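Long-range contacts in glutathione S-transferase (Pseudomonas fluorescens, PDB 3M3M), which binds glutathione and probably catalyses its transfer to electrophilic substrates, as glutathione S-transferases generally do: residues R134-L139 / G174-S179; P56-E61 / N70-F75; T91-W96 / Y157-I162. All coordinates share one frame; numbering follows the deposited sequence.

Interaction 1 of 3, residues R134-L139 / G174-S179; sequences RGYKAL and GGFDLS
The rings of Tyr136 and Phe176 meet in a T-shaped, edge-to-face stack, with centroids 5.0 Å apart and planes at 76°. Phe176 supplies the edge: its CD1 sits over the centre of one face of the tyrosine ring and comes within 3.7 Å of Tyr136 CE1. At the rim of the tyrosine, near the ring plane, lie the backbone N of Asp177 and a water. The phenylalanine ring also reaches the helix backbone, where its CE1 lies 3.8 Å from Gly135 CA. A side chain at that glycine would run into the ring, so the bare backbone makes room for it. Leu139 CD1 adds a further contact, 3.9 Å from Phe176 CD1, and touches Leu178 CD2 more loosely.

The polar part of the contact gathers at the phenol oxygen. Asp177 N donates to Tyr136 OH over 3.0 Å with an N-H...O angle of 159°, and the water stands 2.6 Å from the same Tyr136 OH while giving a weak bond to Gly175 O. The side chain of the same Asp177 has CG anti to its backbone N (chi1 178°), which carries the carboxylate away from the tyrosine; its OD1 accepts from Ser179 N, which makes an Asx turn, and also from Ser179 OG, both from the same face of the carboxylate plane.

Helix 125-146 is thus joined to the loop that leads to helix 182-192, within the all-helical C-terminal domain. Ile108 and Ala111 of helix 87-117 also touch Phe176, and Ile184 packs on Leu139. The contact is mixed: Phe176 packs its ring on the helix, while the tyrosine hydroxyl takes the Asp177 N-H and so ties the loop backbone to the helix.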
loop_
_atom_site.group_PDB
_atom_site.type_symbol
_atom_site.label_atom_id
_atom_site.label_comp_id
_atom_site.label_asym_id
_atom_site.label_seq_id
_atom_site.Cartn_x
_atom_site.Cartn_y
_atom_site.Cartn_z
ATOM N N ARG A 134 -4.285 17.843 -1.202
ATOM C CA ARG A 134 -5.197 16.817 -0.711
ATOM C C ARG A 134 -4.370 15.751 0.008
ATOM O O ARG A 134 -4.893 15.150 0.984
ATOM C CB ARG A 134 -6.035 16.190 -1.861
ATOM C CG ARG A 134 -6.986 17.269 -2.392
ATOM C CD ARG A 134 -7.941 16.822 -3.498
ATOM N NE ARG A 134 -9.318 16.792 -2.996
ATOM C CZ ARG A 134 -10.344 16.226 -3.636
ATOM N NH1 ARG A 134 -11.539 16.229 -3.055
ATOM N NH2 ARG A 134 -10.184 15.654 -4.847
ATOM N N GLY A 135 -3.150 15.478 -0.468
ATOM C CA GLY A 135 -2.333 14.421 0.224
ATOM C C GLY A 135 -1.940 14.882 1.592
ATOM O O GLY A 135 -1.950 14.120 2.546
ATOM N N TYR A 136 -1.592 16.139 1.734
ATOM C CA TYR A 136 -1.242 16.659 3.047
ATOM C C TYR A 136 -2.447 16.575 4.010
ATOM O O TYR A 136 -2.295 16.360 5.159
ATOM C CB TYR A 136 -0.725 18.096 2.918
ATOM C CG TYR A 136 0.754 18.206 2.598
ATOM C CD1 TYR A 136 1.715 17.520 3.333
ATOM C CD2 TYR A 136 1.195 19.012 1.582
ATOM C CE1 TYR A 136 3.092 17.651 3.036
ATOM C CE2 TYR A 136 2.539 19.123 1.296
ATOM C CZ TYR A 136 3.476 18.451 2.026
ATOM O OH TYR A 136 4.779 18.593 1.689
ATOM N N LYS A 137 -3.630 16.825 3.513
ATOM C CA LYS A 137 -4.823 16.689 4.340
ATOM C C LYS A 137 -4.912 15.268 4.913
ATOM O O LYS A 137 -5.260 15.053 6.042
ATOM C CB LYS A 137 -6.078 17.050 3.525
ATOM C CG LYS A 137 -7.412 16.904 4.259
ATOM C CD LYS A 137 -8.587 17.365 3.283
ATOM C CE LYS A 137 -10.008 17.222 3.854
ATOM N NZ LYS A 137 -10.261 15.831 4.523
ATOM N N ALA A 138 -4.646 14.255 4.062
ATOM C CA ALA A 138 -4.661 12.853 4.558
ATOM C C ALA A 138 -3.519 12.605 5.568
ATOM O O ALA A 138 -3.716 11.925 6.588
ATOM C CB ALA A 138 -4.520 11.880 3.334
ATOM N N LEU A 139 -2.310 13.121 5.286
ATOM C CA LEU A 139 -1.208 12.928 6.254
ATOM C C LEU A 139 -1.529 13.630 7.591
ATOM O O LEU A 139 -1.217 13.062 8.649
ATOM C CB LEU A 139 0.107 13.490 5.652
ATOM C CG LEU A 139 0.559 12.769 4.339
ATOM C CD1 LEU A 139 1.765 13.564 3.678
ATOM C CD2 LEU A 139 0.994 11.326 4.711
ATOM N N GLY A 174 7.228 11.823 -4.097
ATOM C CA GLY A 174 6.162 12.654 -4.712
ATOM C C GLY A 174 6.187 14.098 -4.131
ATOM O O GLY A 174 5.236 14.880 -4.376
ATOM N N GLY A 175 7.287 14.448 -3.431
ATOM C CA GLY A 175 7.488 15.828 -2.969
ATOM C C GLY A 175 6.838 16.215 -1.663
ATOM O O GLY A 175 6.873 17.387 -1.266
ATOM N N PHE A 176 6.244 15.269 -0.958
ATOM C CA PHE A 176 5.816 15.513 0.426
ATOM C C PHE A 176 6.940 15.538 1.441
ATOM O O PHE A 176 7.820 14.660 1.474
ATOM C CB PHE A 176 4.732 14.462 0.882
ATOM C CG PHE A 176 3.538 14.445 -0.028
ATOM C CD1 PHE A 176 2.408 15.290 0.255
ATOM C CD2 PHE A 176 3.493 13.592 -1.163
ATOM C CE1 PHE A 176 1.256 15.277 -0.636
ATOM C CE2 PHE A 176 2.340 13.630 -2.050
ATOM C CZ PHE A 176 1.250 14.471 -1.781
ATOM N N ASP A 177 6.873 16.533 2.330
ATOM C CA ASP A 177 7.944 16.709 3.292
ATOM C C ASP A 177 7.513 16.102 4.606
ATOM O O ASP A 177 6.721 16.705 5.390
ATOM C CB ASP A 177 8.200 18.215 3.439
ATOM C CG ASP A 177 9.270 18.535 4.468
ATOM O OD1 ASP A 177 9.905 17.643 5.101
ATOM O OD2 ASP A 177 9.498 19.787 4.642
ATOM N N LEU A 178 8.017 14.889 4.877
ATOM C CA LEU A 178 7.535 14.188 6.058
ATOM C C LEU A 178 8.164 14.745 7.303
ATOM O O LEU A 178 7.831 14.322 8.375
ATOM C CB LEU A 178 7.827 12.646 5.987
ATOM C CG LEU A 178 6.992 12.000 4.809
ATOM C CD1 LEU A 178 7.330 10.560 4.781
ATOM C CD2 LEU A 178 5.497 12.173 5.017
ATOM N N SER A 179 9.152 15.675 7.174
ATOM C CA SER A 179 9.706 16.263 8.429
ATOM C C SER A 179 8.649 17.108 9.143
ATOM O O SER A 179 8.785 17.351 10.346
ATOM C CB SER A 179 10.971 17.145 8.198
ATOM O OG SER A 179 10.596 18.375 7.531
HETATM O O HOH W 1 5.498 20.229 -0.145
#

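Interaction 2 of 3, residues P56-E61 / N70-F75; sequences PVLELE and NAILNF
Ile72 meets Leu58 with both branches and Pro56 with CD1. Its CG2, anti to the backbone N, lies 3.9 Å from Leu58 CD2, while CD1 lies 4.1 Å from Pro56 CG, just before the strand, and also near the backbone there. Leu58 turns CG anti to its own N (chi1 175°), and its CD2 also approaches Phe75 CD2 at 4.0 Å, the two side chains crossing at about a right angle. Farther along, Leu60 and Phe75 reach toward each other tip to tip, Leu60 CD2 standing 3.8 Å from Phe75 CE2.

Helix 69-77 therefore packs against strand 57-60 of the thioredoxin-like N-terminal domain; the axes of strand 57-60 and of residues 70-75 approach to 9.2 Å, their N-to-C directions 39° apart. In the next shell, Ile18 of helix 13-24 touches Ile72, and Tyr4 and Val6 of the neighbouring strand touch Leu58. Pro56, preceded by a cis peptide bond as is characteristic of the glutathione site in this fold, also touches the bound glutathione. An alanine in place of Ile72 would probably open a gap between the helix and Leu58 and leave the proline ring without this apolar neighbour.

Since all the side-chain contacts between the segments are apolar, shape rather than directed bonding sets their fit, and through Pro56, itself part of the glutathione pocket, this packing adjoins the ligand.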
loop_
_atom_site.group_PDB
_atom_site.type_symbol
_atom_site.label_atom_id
_atom_site.label_comp_id
_atom_site.label_asym_id
_atom_site.label_seq_id
_atom_site.Cartn_x
_atom_site.Cartn_y
_atom_site.Cartn_z
ATOM N N PRO A 56 -1.837 -5.180 -7.737
ATOM C CA PRO A 56 -1.435 -6.615 -7.695
ATOM C C PRO A 56 -2.650 -7.545 -7.910
ATOM O O PRO A 56 -3.847 -7.153 -7.732
ATOM C CB PRO A 56 -0.859 -6.746 -6.285
ATOM C CG PRO A 56 -1.791 -5.785 -5.488
ATOM C CD PRO A 56 -1.810 -4.545 -6.408
ATOM N N VAL A 57 -2.319 -8.766 -8.349
ATOM C CA VAL A 57 -3.218 -9.916 -8.351
ATOM C C VAL A 57 -2.532 -11.033 -7.577
ATOM O O VAL A 57 -1.315 -11.231 -7.710
ATOM C CB VAL A 57 -3.432 -10.388 -9.780
ATOM C CG1 VAL A 57 -4.432 -11.662 -9.726
ATOM C CG2 VAL A 57 -4.115 -9.266 -10.600
ATOM N N LEU A 58 -3.291 -11.760 -6.755
ATOM C CA LEU A 58 -2.767 -12.928 -6.011
ATOM C C LEU A 58 -3.480 -14.117 -6.626
ATOM O O LEU A 58 -4.719 -14.192 -6.664
ATOM C CB LEU A 58 -3.093 -12.852 -4.525
ATOM C CG LEU A 58 -2.678 -14.099 -3.724
ATOM C CD1 LEU A 58 -1.190 -14.139 -3.695
ATOM C CD2 LEU A 58 -3.152 -14.081 -2.275
ATOM N N GLU A 59 -2.678 -15.047 -7.148
ATOM C CA GLU A 59 -3.262 -16.248 -7.743
ATOM C C GLU A 59 -2.961 -17.443 -6.838
ATOM O O GLU A 59 -1.819 -17.647 -6.415
ATOM C CB GLU A 59 -2.643 -16.481 -9.132
ATOM C CG GLU A 59 -3.120 -17.838 -9.756
ATOM C CD GLU A 59 -2.420 -18.019 -11.112
ATOM O OE1 GLU A 59 -2.540 -17.153 -11.936
ATOM O OE2 GLU A 59 -1.764 -19.045 -11.351
ATOM N N LEU A 60 -4.007 -18.179 -6.481
ATOM C CA LEU A 60 -3.915 -19.343 -5.578
ATOM C C LEU A 60 -3.662 -20.611 -6.388
ATOM O O LEU A 60 -3.759 -20.631 -7.614
ATOM C CB LEU A 60 -5.236 -19.508 -4.773
ATOM C CG LEU A 60 -5.762 -18.159 -4.155
ATOM C CD1 LEU A 60 -7.120 -18.399 -3.454
ATOM C CD2 LEU A 60 -4.739 -17.483 -3.170
ATOM N N GLU A 61 -3.378 -21.690 -5.660
ATOM C CA GLU A 61 -2.983 -22.947 -6.309
ATOM C C GLU A 61 -4.018 -23.507 -7.265
ATOM O O GLU A 61 -3.654 -24.072 -8.294
ATOM C CB GLU A 61 -2.633 -23.937 -5.187
ATOM C CG GLU A 61 -1.704 -25.064 -5.572
ATOM C CD GLU A 61 -1.219 -25.869 -4.318
ATOM O OE1 GLU A 61 -1.086 -25.275 -3.208
ATOM O OE2 GLU A 61 -0.983 -27.097 -4.446
ATOM N N ASN A 70 -5.812 -4.171 -0.987
ATOM C CA ASN A 70 -6.300 -4.194 0.409
ATOM C C ASN A 70 -7.181 -5.429 0.712
ATOM O O ASN A 70 -7.223 -5.871 1.867
ATOM C CB ASN A 70 -7.032 -2.919 0.781
ATOM C CG ASN A 70 -6.089 -1.728 0.947
ATOM O OD1 ASN A 70 -4.875 -1.854 0.906
ATOM N ND2 ASN A 70 -6.670 -0.540 1.062
ATOM N N ALA A 71 -7.828 -5.995 -0.342
ATOM C CA ALA A 71 -8.627 -7.252 -0.099
ATOM C C ALA A 71 -7.652 -8.419 0.022
ATOM O O ALA A 71 -7.810 -9.249 0.895
ATOM C CB ALA A 71 -9.586 -7.504 -1.288
ATOM N N ILE A 72 -6.598 -8.355 -0.762
ATOM C CA ILE A 72 -5.537 -9.398 -0.617
ATOM C C ILE A 72 -4.904 -9.360 0.781
ATOM O O ILE A 72 -4.710 -10.428 1.406
ATOM C CB ILE A 72 -4.462 -9.255 -1.749
ATOM C CG1 ILE A 72 -5.107 -9.507 -3.141
ATOM C CG2 ILE A 72 -3.276 -10.275 -1.428
ATOM C CD1 ILE A 72 -4.194 -8.871 -4.251
ATOM N N LEU A 73 -4.644 -8.184 1.350
ATOM C CA LEU A 73 -4.153 -8.103 2.713
ATOM C C LEU A 73 -5.133 -8.783 3.669
ATOM O O LEU A 73 -4.714 -9.520 4.592
ATOM C CB LEU A 73 -3.937 -6.648 3.155
ATOM C CG LEU A 73 -2.796 -5.873 2.449
ATOM C CD1 LEU A 73 -2.787 -4.411 2.951
ATOM C CD2 LEU A 73 -1.451 -6.623 2.810
ATOM N N ASN A 74 -6.445 -8.505 3.497
ATOM C CA ASN A 74 -7.408 -9.200 4.410
ATOM C C ASN A 74 -7.354 -10.735 4.293
ATOM O O ASN A 74 -7.465 -11.441 5.363
ATOM C CB ASN A 74 -8.813 -8.686 4.120
ATOM C CG ASN A 74 -9.129 -7.359 4.926
ATOM O OD1 ASN A 74 -9.572 -7.411 6.068
ATOM N ND2 ASN A 74 -8.759 -6.229 4.389
ATOM N N PHE A 75 -7.289 -11.250 3.057
ATOM C CA PHE A 75 -7.249 -12.719 2.860
ATOM C C PHE A 75 -5.983 -13.289 3.557
ATOM O O PHE A 75 -6.085 -14.312 4.277
ATOM C CB PHE A 75 -7.132 -12.990 1.405
ATOM C CG PHE A 75 -7.008 -14.386 1.061
ATOM C CD1 PHE A 75 -8.126 -15.232 1.200
ATOM C CD2 PHE A 75 -5.738 -14.938 0.637
ATOM C CE1 PHE A 75 -8.032 -16.626 0.826
ATOM C CE2 PHE A 75 -5.678 -16.334 0.274
ATOM C CZ PHE A 75 -6.797 -17.145 0.456
#

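Interaction 3 of 3, residues T91-W96 / Y157-I162; sequences TQVLQW and YSIADI
Val93 and Ala160 bring the two backbones closest, their CA atoms 5.1 Å apart, where helix 87-117 meets the first turn of helix 159-168. That turn opens with a capping box. Ser158 occupies the N-cap, and its OG accepts from Ala160 N over 3.1 Å; in return, Asp161 OD2 takes the N-H of Ser158 at 2.9 Å through its anti lone pair. With chi1 at 70°, the serine OG sits between its own N and carbonyl carbon, which places it to meet the amide of Ala160. Such a capping box at the start of this helix is a known feature of the glutathione transferase C-terminal domain.

Val93 fits against the capped turn with both methyls. CG1, anti to the backbone N, presses on Ile159 CG1 at 3.4 Å, tighter than usual for carbon atoms, and the two side chains cross at about a right angle. CG2 meets the cap itself, lying 3.6 Å from Ser158 OG. The small side chain of Ala160 permits the close backbone approach, since its CB lies only 3.8 Å from Val93 O.

Around this buried joint, Val153 touches both Val93 and Trp96, and Val141 of helix 125-146 also packs on the tryptophan. The carboxylate of the capping box, that of Asp161, is held further, as Asp161 OD1 accepts from Leu152 N and Trp187 NE1. One turn along from Val93, the contact is completed by Trp96, whose CB rests 3.5 Å from Ala160 CB.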
loop_
_atom_site.group_PDB
_atom_site.type_symbol
_atom_site.label_atom_id
_atom_site.label_comp_id
_atom_site.label_asym_id
_atom_site.label_seq_id
_atom_site.Cartn_x
_atom_site.Cartn_y
_atom_site.Cartn_z
ATOM N N THR A 91 -13.362 -3.367 12.267
ATOM C CA THR A 91 -13.981 -2.250 11.492
ATOM C C THR A 91 -13.015 -1.070 11.404
ATOM O O THR A 91 -12.877 -0.417 10.326
ATOM C CB THR A 91 -15.315 -1.830 12.156
ATOM O OG1 THR A 91 -16.152 -2.997 12.115
ATOM C CG2 THR A 91 -15.984 -0.690 11.304
ATOM N N GLN A 92 -12.281 -0.809 12.495
ATOM C CA GLN A 92 -11.333 0.298 12.421
ATOM C C GLN A 92 -10.189 0.039 11.456
ATOM O O GLN A 92 -9.704 0.978 10.827
ATOM C CB GLN A 92 -10.772 0.689 13.798
ATOM C CG GLN A 92 -12.018 1.340 14.585
ATOM C CD GLN A 92 -11.776 1.693 16.016
ATOM O OE1 GLN A 92 -11.288 0.880 16.805
ATOM N NE2 GLN A 92 -12.232 2.921 16.405
ATOM N N VAL A 93 -9.698 -1.200 11.431
ATOM C CA VAL A 93 -8.689 -1.558 10.411
ATOM C C VAL A 93 -9.261 -1.282 8.987
ATOM O O VAL A 93 -8.590 -0.648 8.157
ATOM C CB VAL A 93 -8.252 -3.034 10.593
ATOM C CG1 VAL A 93 -7.559 -3.580 9.289
ATOM C CG2 VAL A 93 -7.397 -3.118 11.872
ATOM N N LEU A 94 -10.511 -1.695 8.737
ATOM C CA LEU A 94 -11.110 -1.495 7.366
ATOM C C LEU A 94 -11.313 -0.021 7.152
ATOM O O LEU A 94 -11.083 0.428 6.068
ATOM C CB LEU A 94 -12.485 -2.229 7.216
ATOM C CG LEU A 94 -12.257 -3.766 7.255
ATOM C CD1 LEU A 94 -13.635 -4.465 7.277
ATOM C CD2 LEU A 94 -11.503 -4.240 5.977
ATOM N N GLN A 95 -11.622 0.744 8.197
ATOM C CA GLN A 95 -11.800 2.198 8.030
ATOM C C GLN A 95 -10.506 2.787 7.469
ATOM O O GLN A 95 -10.558 3.548 6.540
ATOM C CB GLN A 95 -12.118 2.780 9.433
ATOM C CG GLN A 95 -12.093 4.259 9.505
ATOM C CD GLN A 95 -12.145 4.663 10.971
ATOM O OE1 GLN A 95 -13.211 4.688 11.603
ATOM N NE2 GLN A 95 -10.946 4.953 11.540
ATOM N N TRP A 96 -9.361 2.504 8.106
ATOM C CA TRP A 96 -8.129 3.061 7.619
ATOM C C TRP A 96 -7.805 2.563 6.172
ATOM O O TRP A 96 -7.213 3.307 5.413
ATOM C CB TRP A 96 -6.963 2.722 8.607
ATOM C CG TRP A 96 -7.061 3.556 9.811
ATOM C CD1 TRP A 96 -7.522 3.128 11.032
ATOM C CD2 TRP A 96 -6.901 4.969 9.897
ATOM N NE1 TRP A 96 -7.625 4.186 11.919
ATOM C CE2 TRP A 96 -7.200 5.329 11.263
ATOM C CE3 TRP A 96 -6.446 5.968 8.990
ATOM C CZ2 TRP A 96 -7.137 6.647 11.719
ATOM C CZ3 TRP A 96 -6.396 7.309 9.471
ATOM C CH2 TRP A 96 -6.720 7.607 10.835
ATOM N N TYR A 157 0.195 -3.503 15.504
ATOM C CA TYR A 157 0.469 -3.397 14.060
ATOM C C TYR A 157 -0.499 -4.252 13.325
ATOM O O TYR A 157 -0.732 -5.446 13.681
ATOM C CB TYR A 157 1.934 -3.913 13.892
ATOM C CG TYR A 157 2.516 -3.862 12.514
ATOM C CD1 TYR A 157 2.169 -2.852 11.586
ATOM C CD2 TYR A 157 3.540 -4.760 12.168
ATOM C CE1 TYR A 157 2.784 -2.841 10.301
ATOM C CE2 TYR A 157 4.161 -4.758 10.903
ATOM C CZ TYR A 157 3.780 -3.756 10.002
ATOM O OH TYR A 157 4.371 -3.743 8.786
ATOM N N SER A 158 -1.131 -3.658 12.255
ATOM C CA SER A 158 -2.196 -4.403 11.524
ATOM C C SER A 158 -2.069 -4.080 10.037
ATOM O O SER A 158 -1.232 -3.246 9.611
ATOM C CB SER A 158 -3.581 -3.889 11.986
ATOM O OG SER A 158 -3.821 -2.556 11.527
ATOM N N ILE A 159 -2.978 -4.673 9.244
ATOM C CA ILE A 159 -2.941 -4.407 7.805
ATOM C C ILE A 159 -3.398 -2.992 7.495
ATOM O O ILE A 159 -3.234 -2.570 6.382
ATOM C CB ILE A 159 -3.855 -5.435 7.009
ATOM C CG1 ILE A 159 -5.314 -5.478 7.541
ATOM C CG2 ILE A 159 -3.193 -6.858 7.192
ATOM C CD1 ILE A 159 -6.181 -6.539 6.712
ATOM N N ALA A 160 -3.968 -2.266 8.468
ATOM C CA ALA A 160 -4.174 -0.801 8.179
ATOM C C ALA A 160 -2.829 -0.093 8.094
ATOM O O ALA A 160 -2.646 0.762 7.236
ATOM C CB ALA A 160 -4.990 -0.122 9.305
ATOM N N ASP A 161 -1.906 -0.401 8.999
ATOM C CA ASP A 161 -0.555 0.239 8.920
ATOM C C ASP A 161 0.136 -0.188 7.643
ATOM O O ASP A 161 0.782 0.618 7.024
ATOM C CB ASP A 161 0.261 -0.249 10.150
ATOM C CG ASP A 161 -0.436 0.120 11.485
ATOM O OD1 ASP A 161 -0.574 1.310 11.820
ATOM O OD2 ASP A 161 -0.868 -0.811 12.167
ATOM N N ILE A 162 0.096 -1.489 7.325
ATOM C CA ILE A 162 0.749 -2.001 6.108
ATOM C C ILE A 162 0.154 -1.224 4.878
ATOM O O ILE A 162 0.919 -0.696 4.001
ATOM C CB ILE A 162 0.543 -3.453 5.940
ATOM C CG1 ILE A 162 1.322 -4.233 7.071
ATOM C CG2 ILE A 162 1.042 -3.895 4.513
ATOM C CD1 ILE A 162 0.909 -5.687 7.179
#

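Interactions 2 and 3 touch at the junction of the N-terminal and helical regions: Asn74 ND2 lies 3.5 Å from Ile159 CD1, and Leu73 CD1 lies 3.9 Å from Ile159 O. Interaction 2 is the one at the ligand, Pro56 having its side chain about 4 Å from the bound glutathione, while Asn70 belongs to the sodium site. In interaction 3, the side chain of Ile159 is about 12 Å from glutathione. Interaction 1 lies across the chain's centre from interaction 2, their centres about 28 Å apart, yet its Leu139 side chain is about 8 Å from that of Tyr167, a glutathione-binding residue. Helix 159-168 carries both Tyr167 and the capped turn of interaction 3.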